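Local coordinates for putative 2,3,4,5-tetrahydropyridine-2-carboxylate N- succinyltransferase (Campylobacter jejuni, PDB 2RIJ), which probably catalyses the succinyl-CoA-dependent conversion of cyclic tetrahydrodipicolinate into acyclic N-succinyl-L-2-amino-6-oxopimelate, the first step of the succinylase route from that compound toward lysine, at residues 26-31 with 106-111; 20-25 with 62-67; 142-147 with 158-163. One frame throughout, in Å; residues are numbered along the deposited sequence.

Contact 1. Residues 26-31 with 106-111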
ATOM      1  N   LYS A  26      52.930  -0.914  29.367  1.00 25.70           N
ATOM      2  CA  LYS A  26      52.276  -0.225  28.276  1.00 29.86           C
ATOM      3  C   LYS A  26      51.406   0.928  28.784  1.00 26.23           C
ATOM      4  O   LYS A  26      51.185   1.887  28.059  1.00 27.02           O
ATOM      5  CB  LYS A  26      51.443  -1.215  27.482  1.00 30.54           C
ATOM      6  CG  LYS A  26      52.293  -2.382  26.989  1.00 38.87           C
ATOM      7  CD  LYS A  26      51.613  -3.219  25.913  1.00 41.87           C
ATOM      8  CE  LYS A  26      52.629  -4.192  25.231  1.00 48.21           C
ATOM      9  NZ  LYS A  26      53.992  -3.580  24.974  1.00 54.13           N
ATOM     10  N   ALA A  27      50.893   0.803  30.008  1.00 24.17           N
ATOM     11  CA  ALA A  27      50.111   1.855  30.667  1.00 20.79           C
ATOM     12  C   ALA A  27      50.395   1.799  32.139  1.00 22.31           C
ATOM     13  O   ALA A  27      50.573   0.706  32.705  1.00 22.54           O
ATOM     14  CB  ALA A  27      48.626   1.658  30.452  1.00 20.54           C
ATOM     15  N   PHE A  28      50.433   2.957  32.767  1.00 23.79           N
ATOM     16  CA  PHE A  28      50.580   3.035  34.210  1.00 24.10           C
ATOM     17  C   PHE A  28      50.124   4.360  34.819  1.00 21.77           C
ATOM     18  O   PHE A  28      50.085   5.421  34.177  1.00 22.81           O
ATOM     19  CB  PHE A  28      52.031   2.721  34.644  1.00 22.57           C
ATOM     20  CG  PHE A  28      53.017   3.820  34.351  1.00 22.74           C
ATOM     21  CD1 PHE A  28      53.633   3.913  33.107  1.00 23.64           C
ATOM     22  CD2 PHE A  28      53.353   4.763  35.335  1.00 25.59           C
ATOM     23  CE1 PHE A  28      54.540   4.936  32.837  1.00 25.11           C
ATOM     24  CE2 PHE A  28      54.244   5.793  35.067  1.00 27.95           C
ATOM     25  CZ  PHE A  28      54.863   5.860  33.828  1.00 26.32           C
ATOM     26  N   GLY A  29      49.820   4.282  36.100  1.00 23.45           N
ATOM     27  CA  GLY A  29      49.618   5.439  36.922  1.00 23.62           C
ATOM     28  C   GLY A  29      49.441   5.066  38.374  1.00 22.59           C
ATOM     29  O   GLY A  29      49.520   3.892  38.740  1.00 24.33           O
ATOM     30  N   ILE A  30      49.223   6.089  39.190  1.00 21.58           N
ATOM     31  CA  ILE A  30      48.954   5.947  40.604  1.00 22.06           C
ATOM     32  C   ILE A  30      47.517   6.403  40.906  1.00 20.50           C
ATOM     33  O   ILE A  30      47.125   7.544  40.605  1.00 20.61           O
ATOM     34  CB  ILE A  30      49.981   6.746  41.466  1.00 22.56           C
ATOM     35  CG1 ILE A  30      51.393   6.231  41.261  1.00 25.97           C
ATOM     36  CG2 ILE A  30      49.622   6.690  42.966  1.00 20.78           C
ATOM     37  CD1 ILE A  30      52.487   7.171  41.908  1.00 23.24           C
ATOM     38  N   ALA A  31      46.766   5.520  41.535  1.00 21.49           N
ATOM     39  CA  ALA A  31      45.400   5.765  41.922  1.00 23.10           C
ATOM     40  C   ALA A  31      45.221   6.014  43.414  1.00 23.89           C
ATOM     41  O   ALA A  31      45.864   5.376  44.230  1.00 23.72           O
ATOM     42  CB  ALA A  31      44.545   4.573  41.524  1.00 22.41           C
ATOM     43  N   HIS A 106      57.582  18.165  35.239  1.00 36.71           N
ATOM     44  CA  HIS A 106      57.758  16.723  35.268  1.00 33.33           C
ATOM     45  C   HIS A 106      56.566  16.192  36.052  1.00 31.44           C
ATOM     46  O   HIS A 106      56.552  16.183  37.278  1.00 30.12           O
ATOM     47  CB  HIS A 106      59.056  16.350  35.962  1.00 33.97           C
ATOM     48  CG  HIS A 106      60.269  16.924  35.330  1.00 32.55           C
ATOM     49  ND1 HIS A 106      60.786  16.451  34.148  1.00 33.82           N
ATOM     50  CD2 HIS A 106      61.092  17.916  35.735  1.00 39.10           C
ATOM     51  CE1 HIS A 106      61.868  17.141  33.839  1.00 37.38           C
ATOM     52  NE2 HIS A 106      62.076  18.036  34.789  1.00 34.25           N
ATOM     53  N   GLN A 107      55.550  15.752  35.341  1.00 31.73           N
ATOM     54  CA  GLN A 107      54.257  15.561  35.950  1.00 30.13           C
ATOM     55  C   GLN A 107      54.190  14.382  36.910  1.00 25.45           C
ATOM     56  O   GLN A 107      53.537  14.458  37.930  1.00 28.39           O
ATOM     57  CB  GLN A 107      53.227  15.388  34.856  1.00 35.44           C
ATOM     58  CG  GLN A 107      52.939  16.670  34.077  1.00 39.96           C
ATOM     59  CD  GLN A 107      51.646  16.547  33.348  1.00 55.47           C
ATOM     60  OE1 GLN A 107      51.555  15.818  32.349  1.00 56.31           O
ATOM     61  NE2 GLN A 107      50.603  17.208  33.870  1.00 66.32           N
ATOM     62  N   ASN A 108      54.857  13.297  36.561  1.00 24.91           N
ATOM     63  CA  ASN A 108      54.919  12.122  37.405  1.00 25.52           C
ATOM     64  C   ASN A 108      55.685  12.457  38.673  1.00 25.63           C
ATOM     65  O   ASN A 108      55.338  11.969  39.744  1.00 25.22           O
ATOM     66  CB  ASN A 108      55.564  10.933  36.692  1.00 24.11           C
ATOM     67  CG  ASN A 108      54.661  10.320  35.624  1.00 31.35           C
ATOM     68  OD1 ASN A 108      53.571   9.826  35.915  1.00 36.14           O
ATOM     69  ND2 ASN A 108      55.125  10.337  34.390  1.00 28.51           N
ATOM     70  N   ILE A 109      56.701  13.305  38.556  1.00 26.08           N
ATOM     71  CA  ILE A 109      57.504  13.675  39.724  1.00 26.53           C
ATOM     72  C   ILE A 109      56.666  14.591  40.609  1.00 26.86           C
ATOM     73  O   ILE A 109      56.584  14.373  41.807  1.00 28.25           O
ATOM     74  CB  ILE A 109      58.834  14.354  39.371  1.00 27.02           C
ATOM     75  CG1 ILE A 109      59.582  13.561  38.290  1.00 26.30           C
ATOM     76  CG2 ILE A 109      59.693  14.461  40.651  1.00 24.07           C
ATOM     77  CD1 ILE A 109      61.096  13.965  38.069  1.00 27.09           C
ATOM     78  N   ASP A 110      56.006  15.588  40.019  1.00 28.20           N
ATOM     79  CA  ASP A 110      55.100  16.453  40.794  1.00 28.58           C
ATOM     80  C   ASP A 110      54.039  15.661  41.565  1.00 27.35           C
ATOM     81  O   ASP A 110      53.647  16.027  42.666  1.00 26.35           O
ATOM     82  CB  ASP A 110      54.374  17.456  39.886  1.00 30.59           C
ATOM     83  CG  ASP A 110      55.317  18.418  39.155  1.00 37.16           C
ATOM     84  OD1 ASP A 110      56.423  18.709  39.659  1.00 41.49           O
ATOM     85  OD2 ASP A 110      54.951  18.863  38.037  1.00 46.10           O
ATOM     86  N   LEU A 111      53.510  14.618  40.935  1.00 27.22           N
ATOM     87  CA  LEU A 111      52.473  13.803  41.544  1.00 26.28           C
ATOM     88  C   LEU A 111      53.022  13.138  42.814  1.00 23.61           C
ATOM     89  O   LEU A 111      52.361  13.130  43.845  1.00 25.28           O
ATOM     90  CB  LEU A 111      51.946  12.737  40.546  1.00 24.10           C
ATOM     91  CG  LEU A 111      50.808  11.862  41.135  1.00 27.69           C
ATOM     92  CD1 LEU A 111      49.516  12.703  41.233  1.00 23.62           C
ATOM     93  CD2 LEU A 111      50.603  10.611  40.301  1.00 26.98           C
TER
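Ile30 and Leu111 mark where the two backbones come nearest, with their CA atoms 8.7 Å apart, as strand 27-35 runs past the first turns of helix 107-117. Side chains have to fill that gap, and two pairs do so. In the first, Leu111 sends a methyl to the strand: its CD2 lies alongside the isoleucine, 4.1 Å from Ile30 CB and 4.2 Å from Ile30 CD1, so both the branch point and the end of the long arm meet it. The leucine reaches across because its CG is anti to the backbone N (chi1 -179°), leading the branched end off the helix. The second pair is polar on one side. Phe28 has its ring swung between its own N and carbonyl carbon (chi1 74°), which brings CE2 to 4.2 Å from OD1 of Asn108. Ring and amide meet at a slant, their planes 27° apart, in a loose contact with no hydrogen bond. What holds that amide lies elsewhere: OD1 is hydrogen-bonded to ND2 of Asn52, which also bonds the carbonyl O of Phe28, while ND2 of Asn108 bonds a citrate, probably from the crystallisation liquor. His106, the N-cap of the helix, bonds the same citrate through ND1. Ile30 also rests on Leu112 and Ile115 further along the helix, and Leu111 is packed by Met192 of the second subunit. This is helix-on-sheet packing in the N-terminal part of the chain, just after a classic beta bulge in which Lys26 and Ala27 both face Leu129. Chemically, the direct touch is dispersive and modest, burying 126 Å²; the polar tie between strand and helix is indirect, running through the Asn52 amide, and with OD1 accepting there, ND2 is the end presented to the citrate.

Contact 2. Residues 20-25 with 62-67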
ATOM      1  N   SER A  20      65.993  -9.340  35.206  1.00 43.28           N
ATOM      2  CA  SER A  20      65.563 -10.547  34.520  1.00 44.15           C
ATOM      3  C   SER A  20      64.057 -10.540  34.360  1.00 40.61           C
ATOM      4  O   SER A  20      63.313 -10.384  35.333  1.00 40.43           O
ATOM      5  CB  SER A  20      66.008 -11.796  35.305  1.00 47.87           C
ATOM      6  OG  SER A  20      65.720 -13.001  34.592  1.00 58.85           O
ATOM      7  N   GLY A  21      63.626 -10.697  33.114  1.00 37.89           N
ATOM      8  CA  GLY A  21      62.212 -10.713  32.783  1.00 37.26           C
ATOM      9  C   GLY A  21      61.523  -9.356  32.826  1.00 33.95           C
ATOM     10  O   GLY A  21      60.319  -9.281  32.590  1.00 34.89           O
ATOM     11  N   TYR A  22      62.272  -8.284  33.099  1.00 31.48           N
ATOM     12  CA  TYR A  22      61.684  -6.941  33.088  1.00 30.73           C
ATOM     13  C   TYR A  22      60.912  -6.704  31.787  1.00 30.00           C
ATOM     14  O   TYR A  22      61.373  -7.085  30.711  1.00 27.65           O
ATOM     15  CB  TYR A  22      62.739  -5.859  33.301  1.00 27.56           C
ATOM     16  CG  TYR A  22      62.118  -4.504  33.469  1.00 27.12           C
ATOM     17  CD1 TYR A  22      61.802  -3.720  32.361  1.00 25.69           C
ATOM     18  CD2 TYR A  22      61.804  -4.022  34.719  1.00 25.32           C
ATOM     19  CE1 TYR A  22      61.167  -2.457  32.511  1.00 26.45           C
ATOM     20  CE2 TYR A  22      61.186  -2.772  34.882  1.00 27.17           C
ATOM     21  CZ  TYR A  22      60.892  -1.994  33.768  1.00 18.84           C
ATOM     22  OH  TYR A  22      60.298  -0.779  33.961  1.00 30.05           O
ATOM     23  N   LYS A  23      59.703  -6.135  31.912  1.00 30.19           N
ATOM     24  CA  LYS A  23      58.919  -5.623  30.792  1.00 31.86           C
ATOM     25  C   LYS A  23      58.514  -4.177  31.076  1.00 27.54           C
ATOM     26  O   LYS A  23      58.033  -3.888  32.161  1.00 27.49           O
ATOM     27  CB  LYS A  23      57.626  -6.416  30.620  1.00 35.09           C
ATOM     28  CG  LYS A  23      57.694  -7.597  29.704  1.00 43.20           C
ATOM     29  CD  LYS A  23      56.349  -8.365  29.732  1.00 42.80           C
ATOM     30  CE  LYS A  23      55.435  -8.075  28.538  1.00 57.67           C
ATOM     31  NZ  LYS A  23      54.430  -9.206  28.350  1.00 58.75           N
ATOM     32  N   LYS A  24      58.671  -3.294  30.092  1.00 25.86           N
ATOM     33  CA  LYS A  24      58.168  -1.942  30.194  1.00 28.26           C
ATOM     34  C   LYS A  24      56.642  -1.970  30.209  1.00 27.78           C
ATOM     35  O   LYS A  24      56.023  -2.623  29.378  1.00 26.14           O
ATOM     36  CB  LYS A  24      58.595  -1.108  29.005  1.00 31.50           C
ATOM     37  CG  LYS A  24      60.080  -0.908  28.837  1.00 35.73           C
ATOM     38  CD  LYS A  24      60.321   0.020  27.610  1.00 33.66           C
ATOM     39  CE  LYS A  24      61.801   0.234  27.366  1.00 46.87           C
ATOM     40  NZ  LYS A  24      62.021   1.383  26.419  1.00 55.83           N
ATOM     41  N   PRO A  25      56.026  -1.291  31.167  1.00 26.72           N
ATOM     42  CA  PRO A  25      54.563  -1.191  31.108  1.00 26.96           C
ATOM     43  C   PRO A  25      54.054  -0.445  29.880  1.00 27.01           C
ATOM     44  O   PRO A  25      54.648   0.553  29.422  1.00 26.46           O
ATOM     45  CB  PRO A  25      54.190  -0.398  32.359  1.00 28.75           C
ATOM     46  CG  PRO A  25      55.363  -0.337  33.199  1.00 28.18           C
ATOM     47  CD  PRO A  25      56.593  -0.631  32.347  1.00 29.01           C
ATOM     48  N   ILE A  62      61.350   3.366  37.765  1.00 22.80           N
ATOM     49  CA  ILE A  62      61.668   3.843  39.118  1.00 24.83           C
ATOM     50  C   ILE A  62      60.620   3.319  40.084  1.00 23.75           C
ATOM     51  O   ILE A  62      60.968   2.865  41.139  1.00 22.69           O
ATOM     52  CB  ILE A  62      61.771   5.405  39.219  1.00 24.27           C
ATOM     53  CG1 ILE A  62      62.939   5.961  38.381  1.00 24.81           C
ATOM     54  CG2 ILE A  62      61.883   5.852  40.670  1.00 24.05           C
ATOM     55  CD1 ILE A  62      64.326   5.276  38.639  1.00 23.42           C
HETATM   56  N   MSE A  63      59.347   3.341  39.710  1.00 25.03           N
HETATM   57  CA  MSE A  63      58.253   2.878  40.577  0.50 24.64           C
HETATM   58  C   MSE A  63      58.302   1.385  40.819  1.00 23.36           C
HETATM   59  O   MSE A  63      58.153   0.915  41.932  1.00 25.33           O
HETATM   60  CB  MSE A  63      56.882   3.174  39.952  0.50 23.70           C
HETATM   61  CG  MSE A  63      56.525   4.628  39.841  0.50 31.59           C
HETATM   62 SE   MSE A  63      56.765   5.652  41.482  0.38 40.48          SE
HETATM   63  CE  MSE A  63      56.035   4.424  42.828  0.50 36.63           C
ATOM     64  N   LEU A  64      58.489   0.627  39.744  1.00 26.32           N
ATOM     65  CA  LEU A  64      58.621  -0.825  39.843  1.00 25.23           C
ATOM     66  C   LEU A  64      59.830  -1.189  40.707  1.00 25.57           C
ATOM     67  O   LEU A  64      59.771  -2.115  41.541  1.00 25.39           O
ATOM     68  CB  LEU A  64      58.754  -1.443  38.455  1.00 26.28           C
ATOM     69  CG  LEU A  64      57.448  -1.358  37.642  1.00 26.50           C
ATOM     70  CD1 LEU A  64      57.712  -1.744  36.195  1.00 23.82           C
ATOM     71  CD2 LEU A  64      56.346  -2.216  38.305  1.00 26.29           C
ATOM     72  N   GLU A  65      60.932  -0.468  40.510  1.00 24.86           N
ATOM     73  CA  GLU A  65      62.124  -0.694  41.330  1.00 25.30           C
ATOM     74  C   GLU A  65      61.911  -0.361  42.832  1.00 24.28           C
ATOM     75  O   GLU A  65      62.499  -0.996  43.682  1.00 26.61           O
ATOM     76  CB  GLU A  65      63.302   0.068  40.758  1.00 25.76           C
ATOM     77  CG  GLU A  65      64.600  -0.079  41.529  1.00 28.89           C
ATOM     78  CD  GLU A  65      65.200  -1.483  41.490  1.00 31.58           C
ATOM     79  OE1 GLU A  65      64.750  -2.356  40.704  1.00 30.69           O
ATOM     80  OE2 GLU A  65      66.168  -1.706  42.254  1.00 33.64           O
ATOM     81  N   ALA A  66      61.071   0.617  43.155  1.00 23.53           N
ATOM     82  CA  ALA A  66      60.787   0.918  44.542  1.00 23.81           C
ATOM     83  C   ALA A  66      60.237  -0.327  45.259  1.00 22.68           C
ATOM     84  O   ALA A  66      60.578  -0.595  46.393  1.00 24.67           O
ATOM     85  CB  ALA A  66      59.822   2.085  44.647  1.00 22.84           C
ATOM     86  N   PHE A  67      59.397  -1.072  44.561  1.00 22.10           N
ATOM     87  CA  PHE A  67      58.775  -2.264  45.072  1.00 23.67           C
ATOM     88  C   PHE A  67      59.780  -3.398  45.109  1.00 25.18           C
ATOM     89  O   PHE A  67      59.903  -4.074  46.128  1.00 24.80           O
ATOM     90  CB  PHE A  67      57.579  -2.658  44.206  1.00 23.33           C
ATOM     91  CG  PHE A  67      56.420  -1.700  44.292  1.00 20.14           C
ATOM     92  CD1 PHE A  67      55.788  -1.459  45.481  1.00 27.19           C
ATOM     93  CD2 PHE A  67      55.951  -1.074  43.161  1.00 18.77           C
ATOM     94  CE1 PHE A  67      54.725  -0.576  45.551  1.00 26.90           C
ATOM     95  CE2 PHE A  67      54.849  -0.182  43.221  1.00 22.37           C
ATOM     96  CZ  PHE A  67      54.269   0.060  44.425  1.00 23.20           C
TER
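Tyr22 and Pro25 both lie against one methyl of Leu64, CD1, and so join the segment linking helix 6-17 to strand 27-35 to helix 57-69, which packs on the antiparallel sheet of the N-terminal region. Everything that crosses is van der Waals contact with this methyl. Tyr22 has its CG anti to the backbone N (chi1 -173°), which carries the phenol toward the helix although its first bond does not point there; the ring passes Leu64 at a slant, with CE2 3.9 Å from CD1. Pro25 meets the leucine tip to tip, its CG 4.1 Å from Leu64 CD1. The methyl thus sits in the angle between the phenol and the pyrrolidine ring. Around this group, Leu64 also rests on Ile74 and on Phe126 of strand 124-129, and the Tyr22 ring meets that of Phe76.

Polar interactions keep to the flanks: no hydrogen bond joins the two segments, and Glu65, next along the helix, makes its salt bridge through OE1 with Lys19, just before residues 20-25. The nearest approach between the segments is that of a hydroxyl to a methyl, Tyr22 OH lying 3.6 Å from Leu64 CD1.

Contact 3. Residues 142-147 with 158-163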
ATOM      1  N   TYR A 142      39.759   0.305  36.216  1.00 21.10           N
ATOM      2  CA  TYR A 142      39.732   1.781  36.249  1.00 21.99           C
ATOM      3  C   TYR A 142      40.821   2.404  35.358  1.00 19.45           C
ATOM      4  O   TYR A 142      40.552   3.388  34.630  1.00 22.47           O
ATOM      5  CB  TYR A 142      39.788   2.294  37.680  1.00 22.39           C
ATOM      6  CG  TYR A 142      38.429   2.484  38.304  1.00 17.62           C
ATOM      7  CD1 TYR A 142      37.772   1.439  38.898  1.00 20.39           C
ATOM      8  CD2 TYR A 142      37.765   3.708  38.202  1.00 25.05           C
ATOM      9  CE1 TYR A 142      36.516   1.606  39.436  1.00 19.06           C
ATOM     10  CE2 TYR A 142      36.508   3.882  38.744  1.00 23.18           C
ATOM     11  CZ  TYR A 142      35.903   2.832  39.370  1.00 23.20           C
ATOM     12  OH  TYR A 142      34.647   2.972  39.917  1.00 22.75           O
ATOM     13  N   LEU A 143      42.015   1.799  35.328  1.00 21.73           N
ATOM     14  CA  LEU A 143      43.055   2.283  34.412  1.00 19.89           C
ATOM     15  C   LEU A 143      42.585   2.181  32.925  1.00 19.90           C
ATOM     16  O   LEU A 143      42.813   3.106  32.119  1.00 20.46           O
ATOM     17  CB  LEU A 143      44.359   1.543  34.617  1.00 22.46           C
ATOM     18  CG  LEU A 143      45.536   1.967  33.747  1.00 21.37           C
ATOM     19  CD1 LEU A 143      45.809   3.459  33.783  1.00 19.86           C
ATOM     20  CD2 LEU A 143      46.750   1.166  34.185  1.00 20.46           C
ATOM     21  N   LYS A 144      41.995   1.045  32.559  1.00 22.97           N
ATOM     22  CA  LYS A 144      41.424   0.834  31.237  1.00 21.46           C
ATOM     23  C   LYS A 144      40.326   1.881  30.911  1.00 20.59           C
ATOM     24  O   LYS A 144      40.343   2.491  29.857  1.00 21.29           O
ATOM     25  CB  LYS A 144      40.889  -0.593  31.128  1.00 20.91           C
ATOM     26  CG  LYS A 144      42.025  -1.670  31.068  1.00 21.44           C
ATOM     27  CD  LYS A 144      41.534  -3.091  31.291  1.00 25.99           C
ATOM     28  CE  LYS A 144      42.628  -4.132  31.039  1.00 25.47           C
ATOM     29  NZ  LYS A 144      42.934  -4.303  29.615  1.00 25.60           N
ATOM     30  N   LEU A 145      39.421   2.134  31.846  1.00 20.38           N
ATOM     31  CA  LEU A 145      38.364   3.126  31.601  1.00 20.88           C
ATOM     32  C   LEU A 145      38.961   4.500  31.365  1.00 22.64           C
ATOM     33  O   LEU A 145      38.505   5.215  30.490  1.00 20.27           O
ATOM     34  CB  LEU A 145      37.359   3.132  32.737  1.00 22.57           C
ATOM     35  CG  LEU A 145      36.480   1.864  32.870  1.00 25.09           C
ATOM     36  CD1 LEU A 145      35.599   1.926  34.129  1.00 25.50           C
ATOM     37  CD2 LEU A 145      35.635   1.550  31.588  1.00 20.99           C
ATOM     38  N   TYR A 146      39.958   4.869  32.169  1.00 21.54           N
ATOM     39  CA  TYR A 146      40.706   6.089  31.976  1.00 20.75           C
ATOM     40  C   TYR A 146      41.406   6.154  30.659  1.00 18.85           C
ATOM     41  O   TYR A 146      41.430   7.199  30.024  1.00 21.24           O
ATOM     42  CB  TYR A 146      41.710   6.322  33.123  1.00 21.10           C
ATOM     43  CG  TYR A 146      41.242   7.144  34.323  1.00 22.02           C
ATOM     44  CD1 TYR A 146      40.599   6.565  35.412  1.00 20.45           C
ATOM     45  CD2 TYR A 146      41.435   8.529  34.360  1.00 22.02           C
ATOM     46  CE1 TYR A 146      40.205   7.317  36.540  1.00 24.13           C
ATOM     47  CE2 TYR A 146      41.057   9.276  35.461  1.00 17.53           C
ATOM     48  CZ  TYR A 146      40.449   8.675  36.563  1.00 21.00           C
ATOM     49  OH  TYR A 146      40.129   9.477  37.637  1.00 21.44           O
ATOM     50  N   LEU A 147      41.992   5.048  30.205  1.00 21.00           N
ATOM     51  CA  LEU A 147      42.667   5.046  28.892  1.00 21.71           C
ATOM     52  C   LEU A 147      41.696   5.429  27.762  1.00 21.60           C
ATOM     53  O   LEU A 147      42.029   6.238  26.890  1.00 22.16           O
ATOM     54  CB  LEU A 147      43.326   3.696  28.602  1.00 23.87           C
ATOM     55  CG  LEU A 147      44.602   3.393  29.357  1.00 25.27           C
ATOM     56  CD1 LEU A 147      45.003   1.874  29.175  1.00 20.43           C
ATOM     57  CD2 LEU A 147      45.734   4.347  28.907  1.00 20.27           C
ATOM     58  N   ILE A 158      40.683  -1.793  23.503  1.00 25.19           N
ATOM     59  CA  ILE A 158      41.231  -2.489  24.668  1.00 26.81           C
ATOM     60  C   ILE A 158      40.250  -3.443  25.317  1.00 26.21           C
ATOM     61  O   ILE A 158      39.040  -3.307  25.179  1.00 28.11           O
ATOM     62  CB  ILE A 158      41.837  -1.505  25.742  1.00 26.26           C
ATOM     63  CG1 ILE A 158      40.781  -0.545  26.289  1.00 27.75           C
ATOM     64  CG2 ILE A 158      43.083  -0.760  25.206  1.00 24.01           C
ATOM     65  CD1 ILE A 158      41.291   0.227  27.499  1.00 27.72           C
ATOM     66  N   ASN A 159      40.792  -4.420  26.026  1.00 27.82           N
ATOM     67  CA  ASN A 159      40.008  -5.527  26.580  1.00 24.97           C
ATOM     68  C   ASN A 159      39.393  -5.154  27.917  1.00 23.82           C
ATOM     69  O   ASN A 159      40.092  -4.893  28.886  1.00 27.65           O
ATOM     70  CB  ASN A 159      40.898  -6.779  26.681  1.00 25.33           C
ATOM     71  CG  ASN A 159      40.116  -8.036  26.953  1.00 28.38           C
ATOM     72  OD1 ASN A 159      39.125  -7.995  27.633  1.00 29.58           O
ATOM     73  ND2 ASN A 159      40.608  -9.191  26.456  1.00 25.36           N
ATOM     74  N   LEU A 160      38.077  -5.150  27.961  1.00 26.74           N
ATOM     75  CA  LEU A 160      37.303  -4.827  29.148  1.00 27.98           C
ATOM     76  C   LEU A 160      36.491  -6.029  29.652  1.00 29.22           C
ATOM     77  O   LEU A 160      35.600  -5.880  30.499  1.00 27.21           O
ATOM     78  CB  LEU A 160      36.328  -3.698  28.836  1.00 31.91           C
ATOM     79  CG  LEU A 160      36.879  -2.366  28.327  1.00 31.01           C
ATOM     80  CD1 LEU A 160      35.683  -1.400  28.052  1.00 30.74           C
ATOM     81  CD2 LEU A 160      37.796  -1.811  29.399  1.00 30.40           C
ATOM     82  N   ASN A 161      36.791  -7.214  29.137  1.00 28.25           N
ATOM     83  CA  ASN A 161      35.931  -8.354  29.437  1.00 31.98           C
ATOM     84  C   ASN A 161      36.041  -8.736  30.878  1.00 27.92           C
ATOM     85  O   ASN A 161      37.143  -8.757  31.434  1.00 30.45           O
ATOM     86  CB  ASN A 161      36.268  -9.557  28.558  1.00 33.08           C
ATOM     87  CG  ASN A 161      35.920  -9.318  27.099  1.00 43.63           C
ATOM     88  OD1 ASN A 161      34.925  -8.649  26.781  1.00 58.70           O
ATOM     89  ND2 ASN A 161      36.759  -9.844  26.197  1.00 51.95           N
ATOM     90  N   GLY A 162      34.894  -9.032  31.488  1.00 27.87           N
ATOM     91  CA  GLY A 162      34.862  -9.400  32.895  1.00 27.20           C
ATOM     92  C   GLY A 162      34.711  -8.254  33.871  1.00 29.03           C
ATOM     93  O   GLY A 162      34.571  -8.482  35.078  1.00 28.42           O
ATOM     94  N   ALA A 163      34.693  -7.029  33.359  1.00 28.41           N
ATOM     95  CA  ALA A 163      34.667  -5.846  34.219  1.00 29.52           C
ATOM     96  C   ALA A 163      33.468  -5.884  35.146  1.00 29.63           C
ATOM     97  O   ALA A 163      33.603  -5.672  36.344  1.00 30.49           O
ATOM     98  CB  ALA A 163      34.675  -4.593  33.401  1.00 27.38           C
TER
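Lys144 makes most of this contact, with its root packed among aliphatic groups and its ammonium bonded to the backbone opposite. Its CB meets Ile158 CD1 and Leu160 CD2, each at 3.7 Å. Ile158 drives that methyl in tightly, to 3.4 Å from Lys144 O, because its CG1 stands between its own N and carbonyl carbon (chi1 61°). Leu147, one turn on, adds its CB 4.2 Å from Ile158 CD1. Beyond this apolar patch the lysine runs extended and then bends at its last torsion (chi4 -73°), setting NZ 3.0 Å from Asn159 O. The donor comes in the carbonyl plane, on a lone pair, with a C=O...N angle of 141°. Lys133 O takes a second bond from NZ, so two backbone carbonyls hold the charge.

The arrangement is a helix covered by the returning chain: after helix 138-149 the polypeptide doubles back along it before entering helix 163-166. Toward Asn161 and Gly162 the segment leaves the helix for solvent and is held by its own turns. Asn159 OD1 accepts from Asn161 N at 2.9 Å, an Asx turn, and a type II turn follows from Leu160 to Ala163, with Gly162 at its third position serving as N-cap of the next helix.

In the fold
From the N terminus, residues 20-25 run into 26-31, so contacts 1 and 2 begin side by side. Contact 2 closes first, on helix 57-69, after strands 27-35, 43-48 and 52-53; contact 1 opens inside that loop and closes beyond it, on helix 107-117, so the two cross. Contact 3 follows in series, a short closure across ten residues, from within helix 138-149 to the loop that follows it. The antiparallel sheet joins them: contacts 1 and 2 bring helices to one of its faces, while helix 138-149 of contact 3 lies on the other, where Leu147 CD1 comes 3.8 Å from Ala27 CB. Contacts 2 and 3 do not touch, with nearest atoms about 8 Å apart.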